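Local coordinates for protein bradavidin 2 (PDB 4GGR) that probably binds biotin, as a secreted bacterial member of the avidin family, at residues 87-92 / 107-112. Sequence-based numbering, arbitrary orientation.
Sequences MPTSWT and GGDIFT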
ATOM      1  N   MET A  87      -0.268  -8.142  -8.440  1.00 29.79           N
ATOM      2  CA  MET A  87       0.565  -8.081  -7.246  1.00 30.63           C
ATOM      3  C   MET A  87      -0.291  -8.472  -6.053  1.00 29.40           C
ATOM      4  O   MET A  87      -0.969  -7.626  -5.463  1.00 30.46           O
ATOM      5  CB  MET A  87       1.090  -6.653  -7.054  1.00 30.14           C
ATOM      6  CG  MET A  87       1.912  -6.402  -5.795  1.00 29.86           C
ATOM      7  SD  MET A  87       2.144  -4.609  -5.490  1.00 32.54           S
ATOM      8  CE  MET A  87       2.650  -3.936  -7.050  1.00 31.85           C
ATOM      9  N   PRO A  88      -0.290  -9.760  -5.701  1.00 28.73           N
ATOM     10  CA  PRO A  88      -1.077 -10.186  -4.556  1.00 27.16           C
ATOM     11  C   PRO A  88      -0.329  -9.805  -3.290  1.00 27.00           C
ATOM     12  O   PRO A  88       0.889  -9.893  -3.252  1.00 25.54           O
ATOM     13  CB  PRO A  88      -1.124 -11.712  -4.714  1.00 27.72           C
ATOM     14  CG  PRO A  88       0.131 -12.050  -5.420  1.00 27.59           C
ATOM     15  CD  PRO A  88       0.433 -10.873  -6.337  1.00 28.86           C
ATOM     16  N   THR A  89      -1.059  -9.375  -2.268  1.00 26.59           N
ATOM     17  CA  THR A  89      -0.429  -8.921  -1.030  1.00 25.94           C
ATOM     18  C   THR A  89      -1.246  -9.356   0.170  1.00 25.91           C
ATOM     19  O   THR A  89      -2.481  -9.624   0.079  1.00 24.64           O
ATOM     20  CB  THR A  89      -0.356  -7.344  -0.966  1.00 25.40           C
ATOM     21  OG1 THR A  89      -1.677  -6.788  -1.124  1.00 27.78           O
ATOM     22  CG2 THR A  89       0.483  -6.782  -2.035  1.00 20.94           C
ATOM     23  N   SER A  90      -0.572  -9.439   1.302  1.00 25.13           N
ATOM     24  CA  SER A  90      -1.276  -9.385   2.571  0.50 25.67           C
ATOM     25  C   SER A  90      -0.892  -8.108   3.303  1.00 25.89           C
ATOM     26  O   SER A  90       0.231  -7.629   3.194  1.00 24.79           O
ATOM     27  CB  SER A  90      -1.033 -10.636   3.424  0.50 26.50           C
ATOM     28  OG  SER A  90      -2.101 -11.563   3.235  0.50 27.38           O
ATOM     29  N   TRP A  91      -1.847  -7.523   4.028  1.00 25.24           N
ATOM     30  CA  TRP A  91      -1.555  -6.276   4.738  1.00 25.53           C
ATOM     31  C   TRP A  91      -1.919  -6.355   6.204  1.00 26.16           C
ATOM     32  O   TRP A  91      -2.789  -7.137   6.604  1.00 26.41           O
ATOM     33  CB  TRP A  91      -2.264  -5.081   4.098  1.00 25.37           C
ATOM     34  CG  TRP A  91      -3.752  -5.269   3.902  1.00 24.37           C
ATOM     35  CD1 TRP A  91      -4.364  -5.731   2.764  1.00 25.34           C
ATOM     36  CD2 TRP A  91      -4.820  -4.954   4.829  1.00 25.87           C
ATOM     37  NE1 TRP A  91      -5.737  -5.757   2.940  1.00 23.02           N
ATOM     38  CE2 TRP A  91      -6.038  -5.297   4.196  1.00 23.91           C
ATOM     39  CE3 TRP A  91      -4.859  -4.458   6.140  1.00 22.79           C
ATOM     40  CZ2 TRP A  91      -7.286  -5.131   4.822  1.00 24.68           C
ATOM     41  CZ3 TRP A  91      -6.048  -4.319   6.762  1.00 24.58           C
ATOM     42  CH2 TRP A  91      -7.277  -4.647   6.099  1.00 25.08           C
ATOM     43  N   THR A  92      -1.249  -5.531   6.997  1.00 26.98           N
ATOM     44  CA  THR A  92      -1.616  -5.327   8.384  1.00 27.79           C
ATOM     45  C   THR A  92      -1.683  -3.822   8.654  1.00 27.89           C
ATOM     46  O   THR A  92      -0.735  -3.095   8.388  1.00 25.93           O
ATOM     47  CB  THR A  92      -0.554  -5.896   9.292  1.00 29.22           C
ATOM     48  OG1 THR A  92       0.594  -5.045   9.201  1.00 35.30           O
ATOM     49  CG2 THR A  92      -0.158  -7.272   8.830  1.00 28.84           C
ATOM     50  N   GLY A 107      -5.541  -8.297   6.371  1.00 29.02           N
ATOM     51  CA  GLY A 107      -6.325  -8.653   5.209  1.00 27.65           C
ATOM     52  C   GLY A 107      -5.430  -8.893   4.029  1.00 27.47           C
ATOM     53  O   GLY A 107      -4.197  -8.900   4.163  1.00 27.13           O
ATOM     54  N   GLY A 108      -6.042  -9.139   2.880  1.00 27.06           N
ATOM     55  CA  GLY A 108      -5.300  -9.398   1.648  1.00 27.57           C
ATOM     56  C   GLY A 108      -5.745  -8.389   0.597  1.00 28.29           C
ATOM     57  O   GLY A 108      -6.811  -7.806   0.716  1.00 29.46           O
ATOM     58  N   ASP A 109      -4.903  -8.162  -0.404  1.00 28.50           N
ATOM     59  CA  ASP A 109      -5.177  -7.244  -1.522  1.00 28.60           C
ATOM     60  C   ASP A 109      -4.529  -7.870  -2.736  1.00 27.58           C
ATOM     61  O   ASP A 109      -3.493  -8.515  -2.618  1.00 28.08           O
ATOM     62  CB  ASP A 109      -4.518  -5.875  -1.298  1.00 29.15           C
ATOM     63  CG  ASP A 109      -5.439  -4.867  -0.660  1.00 31.63           C
ATOM     64  OD1 ASP A 109      -6.702  -5.001  -0.759  1.00 36.09           O
ATOM     65  OD2 ASP A 109      -4.901  -3.892  -0.085  1.00 27.47           O
ATOM     66  N   ILE A 110      -5.161  -7.706  -3.892  1.00 26.94           N
ATOM     67  CA  ILE A 110      -4.516  -7.962  -5.173  1.00 26.52           C
ATOM     68  C   ILE A 110      -4.607  -6.647  -5.951  1.00 26.77           C
ATOM     69  O   ILE A 110      -5.716  -6.146  -6.193  1.00 25.10           O
ATOM     70  CB  ILE A 110      -5.212  -9.077  -5.968  1.00 26.45           C
ATOM     71  CG1 ILE A 110      -5.202 -10.398  -5.194  1.00 27.46           C
ATOM     72  CG2 ILE A 110      -4.532  -9.264  -7.332  1.00 27.52           C
ATOM     73  CD1 ILE A 110      -5.877 -11.542  -5.972  1.00 28.17           C
ATOM     74  N   PHE A 111      -3.437  -6.071  -6.251  1.00 25.81           N
ATOM     75  CA  PHE A 111      -3.264  -4.846  -7.051  1.00 25.76           C
ATOM     76  C   PHE A 111      -3.040  -5.330  -8.463  1.00 26.87           C
ATOM     77  O   PHE A 111      -2.335  -6.298  -8.673  1.00 26.22           O
ATOM     78  CB  PHE A 111      -2.008  -4.069  -6.588  1.00 23.72           C
ATOM     79  CG  PHE A 111      -2.194  -3.360  -5.280  1.00 22.49           C
ATOM     80  CD1 PHE A 111      -2.000  -4.032  -4.074  1.00 22.89           C
ATOM     81  CD2 PHE A 111      -2.618  -2.055  -5.248  1.00 23.08           C
ATOM     82  CE1 PHE A 111      -2.215  -3.371  -2.838  1.00 20.75           C
ATOM     83  CE2 PHE A 111      -2.817  -1.371  -4.034  1.00 20.80           C
ATOM     84  CZ  PHE A 111      -2.608  -2.042  -2.821  1.00 22.11           C
ATOM     85  N   THR A 112      -3.669  -4.698  -9.433  1.00 27.99           N
ATOM     86  CA  THR A 112      -3.376  -5.078 -10.800  1.00 29.17           C
ATOM     87  C   THR A 112      -2.947  -3.846 -11.542  1.00 29.06           C
ATOM     88  O   THR A 112      -3.468  -2.747 -11.302  1.00 27.49           O
ATOM     89  CB  THR A 112      -4.580  -5.715 -11.482  1.00 30.03           C
ATOM     90  OG1 THR A 112      -5.581  -4.726 -11.616  1.00 34.66           O
ATOM     91  CG2 THR A 112      -5.151  -6.793 -10.654  1.00 29.67           C
TER
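The carbonyl oxygen Asp-109 O is gripped twice by Thr-89, whose backbone N donates at 2.6 Å while its hydroxyl OG1 adds a second bond at 2.9 Å from above the carbonyl plane. Threonine suits this place because its chi1 of 56°, with OG1 between its own N and carbonyl carbon, lets the hydroxyl share the acceptor of its backbone N. The pair belongs to the antiparallel hairpin of strands 86-96 and 102-114, in the half away from its turn; these are the last two strands of the eight-stranded avidin barrel. Met-87 with Phe-111 and Trp-91 with Gly-107 are further hydrogen-bonded pairs, and the side chains of Met-87, Phe-111 and Trp-91 share the face of Thr-89 and Asp-109.

There the Trp-91 indole folds back across the partner strand, with Gly-107 CA 3.8 Å from the centroid of its five-membered ring in a CH-pi contact. Glycine suits the spot against the indole's face, since a CB there would collide with CZ2 as the ring now lies. At the ring edge NE1 makes a weak bond to Gly-108 O, an oxygen that Arg-20 also holds. A leucine in place of Trp-91 would probably uncover the Gly-107 backbone and leave Gly-108 O without its indole donor.

Asp-109, a biotin-binding residue, has its carboxylate plane 38° from the indole; Arg-20 makes a salt bridge to OD1 and Trp-78 donates to OD2, fixing the group's rotation. On the other face, Pro-88 meets Ile-110 through CB and CG1. Near Trp-16, Met-87 SD approaches the Phe-111 ring obliquely, 5.1 Å from its centroid, while Met-87 O and Thr-89 OG1 lie in plane at the ring's edge.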